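Regulatory protein SWI6 (Saccharomyces cerevisiae, PDB 1SW6) acts as the shared subunit of the yeast transcription complexes SBF and MBF, which drive cell-cycle-dependent gene expression, here represented by its ankyrin-repeat domain. Local coordinates at residues A[181-186]-A[222-227]. Sequence-based numbering, arbitrary orientation.
Sequences GTFEAL and KYYLDI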
# COMPACT_ATOMS: atom_id res chain seq x y z
N GLY A 181 4.90 -2.38 18.82
CA GLY A 181 6.02 -2.77 19.67
C GLY A 181 6.60 -4.14 19.34
O GLY A 181 7.05 -4.85 20.24
N THR A 182 6.58 -4.51 18.07
CA THR A 182 7.10 -5.81 17.66
C THR A 182 8.47 -5.73 16.99
O THR A 182 9.09 -6.76 16.73
CB THR A 182 6.16 -6.51 16.65
OG1 THR A 182 5.78 -5.58 15.62
CG2 THR A 182 4.91 -7.04 17.35
N PHE A 183 8.96 -4.52 16.74
CA PHE A 183 10.24 -4.36 16.05
C PHE A 183 11.44 -5.10 16.63
O PHE A 183 12.14 -5.80 15.89
CB PHE A 183 10.60 -2.88 15.90
CG PHE A 183 11.71 -2.63 14.92
CD1 PHE A 183 11.57 -3.00 13.58
CD2 PHE A 183 12.89 -2.02 15.33
CE1 PHE A 183 12.60 -2.76 12.66
CE2 PHE A 183 13.92 -1.78 14.41
CZ PHE A 183 13.77 -2.15 13.07
N GLU A 184 11.69 -4.95 17.92
CA GLU A 184 12.85 -5.62 18.51
C GLU A 184 12.76 -7.13 18.38
O GLU A 184 13.76 -7.78 18.08
CB GLU A 184 13.04 -5.21 19.97
CG GLU A 184 14.30 -5.82 20.61
CD GLU A 184 14.84 -5.00 21.78
OE1 GLU A 184 14.09 -4.17 22.33
OE2 GLU A 184 16.01 -5.20 22.16
N ALA A 185 11.56 -7.68 18.60
CA ALA A 185 11.39 -9.13 18.47
C ALA A 185 11.53 -9.53 17.00
O ALA A 185 12.03 -10.61 16.68
CB ALA A 185 10.00 -9.55 18.99
N LEU A 186 11.09 -8.65 16.11
CA LEU A 186 11.20 -8.92 14.66
C LEU A 186 12.65 -9.10 14.20
O LEU A 186 12.95 -9.89 13.30
CB LEU A 186 10.57 -7.77 13.87
CG LEU A 186 10.48 -7.95 12.35
CD1 LEU A 186 9.49 -9.06 12.01
CD2 LEU A 186 10.03 -6.64 11.72
N LYS A 222 12.74 7.20 15.04
CA LYS A 222 13.66 7.35 16.15
C LYS A 222 13.70 6.01 16.87
O LYS A 222 14.76 5.48 17.20
CB LYS A 222 13.16 8.44 17.10
CG LYS A 222 14.03 8.68 18.35
CD LYS A 222 15.33 9.39 17.98
CE LYS A 222 15.98 10.04 19.20
NZ LYS A 222 16.36 9.06 20.26
N TYR A 223 12.51 5.46 17.10
CA TYR A 223 12.36 4.18 17.78
C TYR A 223 13.09 3.05 17.06
O TYR A 223 13.81 2.26 17.68
CB TYR A 223 10.87 3.85 17.87
CG TYR A 223 10.55 2.49 18.45
CD1 TYR A 223 10.47 2.30 19.83
CD2 TYR A 223 10.26 1.41 17.62
CE1 TYR A 223 10.09 1.08 20.37
CE2 TYR A 223 9.88 0.17 18.15
CZ TYR A 223 9.79 0.03 19.53
OH TYR A 223 9.33 -1.16 20.06
N TYR A 224 12.91 2.98 15.74
CA TYR A 224 13.56 1.94 14.94
C TYR A 224 15.08 2.03 15.03
O TYR A 224 15.77 1.02 15.24
CB TYR A 224 13.10 2.06 13.47
CG TYR A 224 11.64 1.71 13.24
CD1 TYR A 224 10.92 2.29 12.21
CD2 TYR A 224 10.99 0.77 14.06
CE1 TYR A 224 9.57 1.96 11.98
CE2 TYR A 224 9.64 0.43 13.84
CZ TYR A 224 8.94 1.04 12.80
OH TYR A 224 7.61 0.75 12.60
N LEU A 225 15.60 3.24 14.90
CA LEU A 225 17.04 3.47 14.98
C LEU A 225 17.62 3.02 16.32
O LEU A 225 18.61 2.28 16.35
CB LEU A 225 17.36 4.94 14.76
CG LEU A 225 18.82 5.36 14.99
CD1 LEU A 225 19.75 4.50 14.12
CD2 LEU A 225 19.00 6.83 14.64
N ASP A 226 17.01 3.46 17.42
CA ASP A 226 17.52 3.10 18.74
C ASP A 226 17.38 1.61 19.04
O ASP A 226 18.28 1.00 19.60
CB ASP A 226 16.85 3.92 19.84
CG ASP A 226 17.21 5.40 19.77
OD1 ASP A 226 18.30 5.74 19.25
OD2 ASP A 226 16.40 6.23 20.25
N ILE A 227 16.24 1.02 18.67
CA ILE A 227 16.04 -0.41 18.89
C ILE A 227 17.08 -1.22 18.12
O ILE A 227 17.61 -2.20 18.63
CB ILE A 227 14.63 -0.89 18.43
CG1 ILE A 227 13.56 -0.41 19.41
CG2 ILE A 227 14.60 -2.41 18.32
CD1 ILE A 227 13.78 -0.90 20.83
O HOH W 1 10.02 -3.75 20.02
O HOH W 2 17.18 -2.71 21.47
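Phe183 meets Tyr224 and Ile227 where helix 183-190 of the second ankyrin repeat packs on helix 218-234 of the third, a worked example of how adjacent repeats stack helix on helix, here through aromatic and aliphatic side chains with waters bridging polar groups. In Phe183, CG lies anti to the backbone N (chi1 -166°), which starts the side chain toward helix 218-234. There the edge of Tyr224 addresses one face of Phe183 in an edge-to-face pair, centroids 4.6 Å apart and planes inclined at 50°, with CD2 of Tyr224 over the ring centre. Ile227 CB lies at the edge of the phenyl ring, in its plane, while the methyl CG2, oblique to that ring, packs 3.5 Å from Phe183 CD2 and also against CB of Glu184. Tyr223 adds a further apolar touch, its CE2 against CB of Phe183, while Ile227 CG1 sits over the centre of the Tyr223 ring.

No direct hydrogen bond joins the two segments; water does so instead. One water accepts from the backbone N of Glu184 and pairs with Tyr223 OH at 2.7 Å; a second donates to Ile227 O and, weakly, to Glu184 OE2, whose stronger partner is Lys234. Farther out, Tyr224 OH bonds to Ser174 O, anchoring the far end of the edge-on ring, and Val172 of helix 167-173 touches both Phe183 and Tyr224. Gly181, at positive phi in a Schellman motif, brings its CA to 3.7 Å from Tyr223 OH.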